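Probable chitinase A (PDB 4TX8) probably hydrolyses chitin from within the chain as a family 18 glycoside hydrolase and carries a putative chitin-binding module. Local coordinates at residues L252-E257 with P277-L282; Y260-F265 with S320-E325. All blocks are in the same frame, centred on the assembly; numbering follows the deposited sequence.

Overall arrangement
Contacts 1 and 2 lie on the same side of the chain's centre in the GH18 domain, their centres about 12 Å apart. Contact 1 seats helix 276-281 on strand 251-254 of the barrel; contact 2 ties the loop between those two elements, at 260-265, to helix 313-325, which follows strand 288-292. The two join directly through V261, whose CG2 lies 3.5 Å from P256 CG and whose CG1 lies 3.8 Å from I279 CD1. Just beyond strand 251-254, A255 binds the calcium ion together with D218 and E220; the nearest side-chain atom of V261 is about 9 Å from that ion.

Contact 1: L252-E257 with P277-L282; sequences LSMAPE and PIIDGL. With CA (calcium ion), chain D.
M254 carries the contact, its thioether reaching from the end of strand 251-254 to I278 and I279 of helix 276-281 and to L282, just after it. M254 CE rests 3.7 Å from L282 CD1 and 3.9 Å from L282 CB, while M254 SD lies 3.9 Å from I279 CG1. M254 CE is 4.3 Å from I278 CG2, a looser contact. CG stands beside the backbone N (chi1 -54°), and the extended chain beyond it brings SD and CE to the helix. Two residues back, L252 points the same way: its CD2 meets L282 CD1 at 4.1 Å, the two leucines crossing at about a right angle. No hydrogen bond joins the segments, and every touching residue is buried.

Further out, helix 230-246 meets both partners, V239 touching L252 and V232 touching I278, and Y275 lies against M254. Backbone bonds from M254 to V288 and H290, and from S253 to I215 and L217, hold the strand between its parallel neighbours. Past the strand, A255 O binds calcium at 2.4 Å beside D218 and E220; a water on the ion, 2.5 Å from it, also hydrogen-bonds to E257 OE2. Strand 251-254, helix 276-281 and strand 288-292 form a beta-alpha-beta unit of the TIM barrel of family 18 glycoside hydrolases.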
ATOM      1  N   LEU A 252     -10.906  -3.924  -5.608  1.00 23.46           N
ATOM      2  CA  LEU A 252     -11.028  -3.758  -4.164  1.00 23.57           C
ATOM      3  C   LEU A 252      -9.790  -4.270  -3.443  1.00 24.83           C
ATOM      4  O   LEU A 252      -9.454  -5.449  -3.535  1.00 27.31           O
ATOM      5  CB  LEU A 252     -12.270  -4.480  -3.635  1.00 26.16           C
ATOM      6  CG  LEU A 252     -12.412  -4.516  -2.109  1.00 26.01           C
ATOM      7  CD1 LEU A 252     -12.543  -3.108  -1.531  1.00 23.00           C
ATOM      8  CD2 LEU A 252     -13.592  -5.386  -1.692  1.00 23.59           C
ATOM      9  N   SER A 253      -9.114  -3.380  -2.724  1.00 23.14           N
ATOM     10  CA  SER A 253      -7.991  -3.798  -1.900  1.00 24.88           C
ATOM     11  C   SER A 253      -8.171  -3.352  -0.457  1.00 25.73           C
ATOM     12  O   SER A 253      -8.926  -2.423  -0.168  1.00 24.79           O
ATOM     13  CB  SER A 253      -6.672  -3.257  -2.454  1.00 24.91           C
ATOM     14  OG  SER A 253      -6.636  -1.843  -2.412  1.00 23.82           O
ATOM     15  N   MET A 254      -7.476  -4.037   0.442  1.00 21.28           N
ATOM     16  CA  MET A 254      -7.498  -3.709   1.860  1.00 22.48           C
ATOM     17  C   MET A 254      -6.079  -3.658   2.390  1.00 29.16           C
ATOM     18  O   MET A 254      -5.249  -4.499   2.040  1.00 25.19           O
ATOM     19  CB  MET A 254      -8.303  -4.737   2.653  1.00 20.39           C
ATOM     20  CG  MET A 254      -9.717  -4.961   2.157  1.00 24.31           C
ATOM     21  SD  MET A 254     -10.466  -6.350   3.025  1.00 27.00           S
ATOM     22  CE  MET A 254     -12.089  -6.389   2.245  1.00 22.98           C
ATOM     23  N   ALA A 255      -5.802  -2.683   3.246  1.00 25.52           N
ATOM     24  CA  ALA A 255      -4.483  -2.585   3.857  1.00 23.35           C
ATOM     25  C   ALA A 255      -4.554  -2.429   5.373  1.00 23.37           C
ATOM     26  O   ALA A 255      -4.055  -1.449   5.914  1.00 21.52           O
ATOM     27  CB  ALA A 255      -3.709  -1.422   3.246  1.00 21.68           C
ATOM     28  N   PRO A 256      -5.159  -3.404   6.068  1.00 24.92           N
ATOM     29  CA  PRO A 256      -5.233  -3.267   7.524  1.00 24.50           C
ATOM     30  C   PRO A 256      -3.927  -3.662   8.210  1.00 25.55           C
ATOM     31  O   PRO A 256      -3.167  -4.468   7.676  1.00 25.36           O
ATOM     32  CB  PRO A 256      -6.363  -4.223   7.904  1.00 23.77           C
ATOM     33  CG  PRO A 256      -6.322  -5.271   6.855  1.00 24.87           C
ATOM     34  CD  PRO A 256      -5.774  -4.659   5.601  1.00 25.66           C
ATOM     35  N   GLU A 257      -3.672  -3.081   9.377  1.00 22.75           N
ATOM     36  CA  GLU A 257      -2.519  -3.445  10.188  1.00 22.47           C
ATOM     37  C   GLU A 257      -2.747  -4.828  10.784  1.00 24.08           C
ATOM     38  O   GLU A 257      -3.889  -5.196  11.066  1.00 21.94           O
ATOM     39  CB  GLU A 257      -2.291  -2.397  11.276  1.00 23.73           C
ATOM     40  CG  GLU A 257      -2.191  -0.989  10.708  1.00 27.87           C
ATOM     41  CD  GLU A 257      -2.131   0.088  11.772  1.00 34.49           C
ATOM     42  OE1 GLU A 257      -1.393  -0.086  12.764  1.00 39.87           O
ATOM     43  OE2 GLU A 257      -2.826   1.113  11.611  1.00 32.07           O
ATOM     44  N   PRO A 277     -14.265 -10.300   9.956  1.00 33.97           N
ATOM     45  CA  PRO A 277     -15.554 -10.457   9.268  1.00 33.71           C
ATOM     46  C   PRO A 277     -15.715  -9.529   8.059  1.00 33.32           C
ATOM     47  O   PRO A 277     -16.521  -9.820   7.178  1.00 34.01           O
ATOM     48  CB  PRO A 277     -16.583 -10.125  10.357  1.00 34.53           C
ATOM     49  CG  PRO A 277     -15.836  -9.366  11.387  1.00 37.42           C
ATOM     50  CD  PRO A 277     -14.437  -9.874  11.357  1.00 33.63           C
ATOM     51  N   ILE A 278     -14.955  -8.438   8.009  1.00 30.91           N
ATOM     52  CA  ILE A 278     -14.974  -7.556   6.845  1.00 30.59           C
ATOM     53  C   ILE A 278     -14.364  -8.268   5.637  1.00 31.20           C
ATOM     54  O   ILE A 278     -14.931  -8.257   4.542  1.00 32.75           O
ATOM     55  CB  ILE A 278     -14.216  -6.239   7.112  1.00 29.52           C
ATOM     56  CG1 ILE A 278     -14.887  -5.461   8.248  1.00 31.16           C
ATOM     57  CG2 ILE A 278     -14.148  -5.390   5.848  1.00 24.70           C
ATOM     58  CD1 ILE A 278     -14.128  -4.219   8.675  1.00 28.38           C
ATOM     59  N   ILE A 279     -13.208  -8.889   5.851  1.00 30.56           N
ATOM     60  CA  ILE A 279     -12.566  -9.710   4.830  1.00 29.54           C
ATOM     61  C   ILE A 279     -13.476 -10.852   4.393  1.00 32.89           C
ATOM     62  O   ILE A 279     -13.643 -11.109   3.200  1.00 33.49           O
ATOM     63  CB  ILE A 279     -11.238 -10.306   5.337  1.00 26.95           C
ATOM     64  CG1 ILE A 279     -10.268  -9.194   5.738  1.00 24.63           C
ATOM     65  CG2 ILE A 279     -10.619 -11.211   4.280  1.00 26.08           C
ATOM     66  CD1 ILE A 279      -9.083  -9.686   6.549  1.00 23.66           C
ATOM     67  N   ASP A 280     -14.065 -11.535   5.371  1.00 35.95           N
ATOM     68  CA  ASP A 280     -14.904 -12.695   5.092  1.00 38.40           C
ATOM     69  C   ASP A 280     -16.129 -12.300   4.272  1.00 38.92           C
ATOM     70  O   ASP A 280     -16.480 -12.974   3.305  1.00 43.43           O
ATOM     71  CB  ASP A 280     -15.334 -13.373   6.394  1.00 41.47           C
ATOM     72  CG  ASP A 280     -16.169 -14.615   6.155  1.00 50.40           C
ATOM     73  OD1 ASP A 280     -15.803 -15.423   5.273  1.00 50.47           O
ATOM     74  OD2 ASP A 280     -17.198 -14.779   6.844  1.00 55.11           O
ATOM     75  N   GLY A 281     -16.765 -11.197   4.654  1.00 37.06           N
ATOM     76  CA  GLY A 281     -17.941 -10.713   3.955  1.00 36.16           C
ATOM     77  C   GLY A 281     -17.675 -10.249   2.534  1.00 36.24           C
ATOM     78  O   GLY A 281     -18.575 -10.258   1.701  1.00 34.03           O
ATOM     79  N   LEU A 282     -16.439  -9.846   2.250  1.00 33.74           N
ATOM     80  CA  LEU A 282     -16.095  -9.315   0.933  1.00 27.12           C
ATOM     81  C   LEU A 282     -15.135 -10.207   0.149  1.00 31.84           C
ATOM     82  O   LEU A 282     -14.568  -9.773  -0.854  1.00 35.18           O
ATOM     83  CB  LEU A 282     -15.483  -7.916   1.074  1.00 25.72           C
ATOM     84  CG  LEU A 282     -16.427  -6.810   1.547  1.00 32.84           C
ATOM     85  CD1 LEU A 282     -15.650  -5.555   1.906  1.00 24.81           C
ATOM     86  CD2 LEU A 282     -17.468  -6.509   0.477  1.00 30.85           C
TER
HETATM   87 CA    CA D 503      -4.433   0.365   7.456  1.00 48.70          CA
HETATM   88  O   HOH W   1      -3.457   2.166   8.969  1.00 35.16           O

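Contact 2: Y260-F265 with S320-E325; sequences YVQGGF and SKMLIE
Q262 and M322 are the nearest CA pair across the segments, 7.0 Å apart, between a loop with helical torsions at 262-265 and the last turns of helix 313-325. The methyl of M322 touches two side chains of the loop: M322 CE is 3.7 Å from both Q262 CB and F265 CB, and M322 SD sits 3.7 Å from Q262 CG. The bend at chi3 (64°) turns that methyl toward the two CB atoms, and it approaches the F265 ring obliquely.

The glutamine bends at chi2 (95°), and its amide runs across L323, with Q262 NE2 3.6 Å from L323 CD1. NE2 is hydrogen-bonded to G319 O, in the same helix, which holds the amide nitrogen; a weak hydrogen bond joins it to Y293 OH. In the TIM barrel of this family the contact lies where the long loop after strand 251-254 meets the helix that follows strand 288-292, and V291 of that strand touches V261, Q262 and L323 alike. V261 CG1 packs on L323 CD2 at 3.7 Å, the two side chains crossing at about a right angle. Beyond M322, F327 of strand 326-328 touches both it and F265.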
ATOM      1  N   TYR A 260      -5.373  -6.147  13.381  1.00 20.74           N
ATOM      2  CA  TYR A 260      -6.772  -6.206  12.960  1.00 25.69           C
ATOM      3  C   TYR A 260      -7.113  -7.507  12.240  1.00 29.98           C
ATOM      4  O   TYR A 260      -8.287  -7.837  12.070  1.00 27.93           O
ATOM      5  CB  TYR A 260      -7.111  -5.027  12.044  1.00 25.31           C
ATOM      6  CG  TYR A 260      -7.110  -3.677  12.724  1.00 28.13           C
ATOM      7  CD1 TYR A 260      -5.923  -2.990  12.947  1.00 27.58           C
ATOM      8  CD2 TYR A 260      -8.297  -3.084  13.131  1.00 30.49           C
ATOM      9  CE1 TYR A 260      -5.920  -1.748  13.565  1.00 29.98           C
ATOM     10  CE2 TYR A 260      -8.305  -1.847  13.746  1.00 32.84           C
ATOM     11  CZ  TYR A 260      -7.115  -1.185  13.962  1.00 33.46           C
ATOM     12  OH  TYR A 260      -7.122   0.046  14.575  1.00 36.34           O
ATOM     13  N   VAL A 261      -6.088  -8.236  11.804  1.00 24.42           N
ATOM     14  CA  VAL A 261      -6.303  -9.448  11.022  1.00 23.62           C
ATOM     15  C   VAL A 261      -5.722 -10.675  11.728  1.00 25.93           C
ATOM     16  O   VAL A 261      -6.434 -11.361  12.461  1.00 27.73           O
ATOM     17  CB  VAL A 261      -5.698  -9.310   9.610  1.00 23.43           C
ATOM     18  CG1 VAL A 261      -6.046 -10.518   8.749  1.00 21.29           C
ATOM     19  CG2 VAL A 261      -6.215  -8.042   8.953  1.00 22.81           C
ATOM     20  N   GLN A 262      -4.434 -10.941  11.523  1.00 22.11           N
ATOM     21  CA  GLN A 262      -3.809 -12.127  12.102  1.00 24.81           C
ATOM     22  C   GLN A 262      -3.789 -12.074  13.629  1.00 25.79           C
ATOM     23  O   GLN A 262      -3.672 -13.109  14.287  1.00 26.13           O
ATOM     24  CB  GLN A 262      -2.388 -12.306  11.562  1.00 25.10           C
ATOM     25  CG  GLN A 262      -2.326 -12.641  10.070  1.00 25.01           C
ATOM     26  CD  GLN A 262      -2.130 -11.410   9.200  1.00 26.14           C
ATOM     27  OE1 GLN A 262      -2.394 -10.287   9.630  1.00 23.59           O
ATOM     28  NE2 GLN A 262      -1.652 -11.617   7.973  1.00 20.79           N
ATOM     29  N   GLY A 263      -3.916 -10.873  14.188  1.00 24.35           N
ATOM     30  CA  GLY A 263      -4.022 -10.709  15.629  1.00 23.02           C
ATOM     31  C   GLY A 263      -5.173 -11.506  16.222  1.00 27.13           C
ATOM     32  O   GLY A 263      -5.123 -11.917  17.380  1.00 29.00           O
ATOM     33  N   GLY A 264      -6.209 -11.731  15.415  1.00 26.55           N
ATOM     34  CA  GLY A 264      -7.374 -12.491  15.837  1.00 23.06           C
ATOM     35  C   GLY A 264      -7.064 -13.910  16.274  1.00 28.43           C
ATOM     36  O   GLY A 264      -7.822 -14.513  17.036  1.00 32.34           O
ATOM     37  N   PHE A 265      -5.953 -14.450  15.783  1.00 25.34           N
ATOM     38  CA  PHE A 265      -5.506 -15.788  16.164  1.00 27.15           C
ATOM     39  C   PHE A 265      -5.233 -15.857  17.659  1.00 28.06           C
ATOM     40  O   PHE A 265      -5.451 -16.879  18.303  1.00 28.22           O
ATOM     41  CB  PHE A 265      -4.249 -16.170  15.374  1.00 27.49           C
ATOM     42  CG  PHE A 265      -3.626 -17.477  15.795  1.00 27.36           C
ATOM     43  CD1 PHE A 265      -4.386 -18.632  15.881  1.00 27.45           C
ATOM     44  CD2 PHE A 265      -2.269 -17.554  16.075  1.00 26.20           C
ATOM     45  CE1 PHE A 265      -3.809 -19.837  16.262  1.00 29.50           C
ATOM     46  CE2 PHE A 265      -1.685 -18.753  16.452  1.00 30.18           C
ATOM     47  CZ  PHE A 265      -2.459 -19.898  16.545  1.00 28.90           C
ATOM     48  N   SER A 320       1.420 -14.077   5.484  1.00 27.65           N
ATOM     49  CA  SER A 320       0.787 -14.446   4.227  1.00 29.51           C
ATOM     50  C   SER A 320       0.210 -15.860   4.282  1.00 31.78           C
ATOM     51  O   SER A 320      -0.867 -16.111   3.744  1.00 31.45           O
ATOM     52  CB  SER A 320       1.787 -14.315   3.077  1.00 28.45           C
ATOM     53  OG  SER A 320       2.279 -12.985   2.993  1.00 25.88           O
ATOM     54  N   LYS A 321       0.917 -16.777   4.937  1.00 29.32           N
ATOM     55  CA  LYS A 321       0.418 -18.140   5.107  1.00 32.25           C
ATOM     56  C   LYS A 321      -0.902 -18.159   5.865  1.00 32.03           C
ATOM     57  O   LYS A 321      -1.830 -18.860   5.478  1.00 33.46           O
ATOM     58  CB  LYS A 321       1.436 -19.015   5.840  1.00 34.62           C
ATOM     59  CG  LYS A 321       2.524 -19.581   4.952  1.00 38.89           C
ATOM     60  CD  LYS A 321       3.483 -20.445   5.752  1.00 45.31           C
ATOM     61  CE  LYS A 321       2.770 -21.636   6.366  1.00 50.70           C
ATOM     62  NZ  LYS A 321       3.708 -22.502   7.128  1.00 54.28           N
ATOM     63  N   MET A 322      -0.983 -17.383   6.941  1.00 26.48           N
ATOM     64  CA  MET A 322      -2.199 -17.340   7.748  1.00 29.18           C
ATOM     65  C   MET A 322      -3.408 -16.920   6.915  1.00 30.91           C
ATOM     66  O   MET A 322      -4.498 -17.471   7.070  1.00 32.46           O
ATOM     67  CB  MET A 322      -2.020 -16.397   8.939  1.00 28.23           C
ATOM     68  CG  MET A 322      -1.035 -16.912   9.978  1.00 29.58           C
ATOM     69  SD  MET A 322      -0.881 -15.830  11.407  1.00 27.89           S
ATOM     70  CE  MET A 322      -2.541 -15.917  12.081  1.00 24.62           C
ATOM     71  N   LEU A 323      -3.207 -15.961   6.017  1.00 29.25           N
ATOM     72  CA  LEU A 323      -4.297 -15.473   5.176  1.00 30.26           C
ATOM     73  C   LEU A 323      -4.693 -16.485   4.106  1.00 31.00           C
ATOM     74  O   LEU A 323      -5.847 -16.528   3.683  1.00 33.68           O
ATOM     75  CB  LEU A 323      -3.912 -14.144   4.526  1.00 25.71           C
ATOM     76  CG  LEU A 323      -3.992 -12.932   5.456  1.00 29.45           C
ATOM     77  CD1 LEU A 323      -3.338 -11.719   4.824  1.00 27.01           C
ATOM     78  CD2 LEU A 323      -5.443 -12.636   5.805  1.00 27.25           C
ATOM     79  N   ILE A 324      -3.741 -17.307   3.679  1.00 33.53           N
ATOM     80  CA  ILE A 324      -4.009 -18.286   2.629  1.00 33.68           C
ATOM     81  C   ILE A 324      -4.514 -19.620   3.185  1.00 34.07           C
ATOM     82  O   ILE A 324      -5.476 -20.183   2.662  1.00 36.55           O
ATOM     83  CB  ILE A 324      -2.756 -18.527   1.761  1.00 30.96           C
ATOM     84  CG1 ILE A 324      -2.325 -17.216   1.095  1.00 29.07           C
ATOM     85  CG2 ILE A 324      -3.026 -19.595   0.708  1.00 31.38           C
ATOM     86  CD1 ILE A 324      -1.021 -17.308   0.331  1.00 27.10           C
ATOM     87  N   GLU A 325      -3.880 -20.123   4.242  1.00 36.62           N
ATOM     88  CA  GLU A 325      -4.287 -21.408   4.818  1.00 38.08           C
ATOM     89  C   GLU A 325      -5.510 -21.264   5.712  1.00 37.36           C
ATOM     90  O   GLU A 325      -6.312 -22.188   5.843  1.00 39.33           O
ATOM     91  CB  GLU A 325      -3.159 -22.042   5.642  1.00 41.08           C
ATOM     92  CG  GLU A 325      -1.754 -21.819   5.130  1.00 47.62           C
ATOM     93  CD  GLU A 325      -1.361 -22.762   4.022  1.00 57.42           C
ATOM     94  OE1 GLU A 325      -2.252 -23.410   3.432  1.00 58.80           O
ATOM     95  OE2 GLU A 325      -0.146 -22.850   3.742  1.00 62.90           O
TER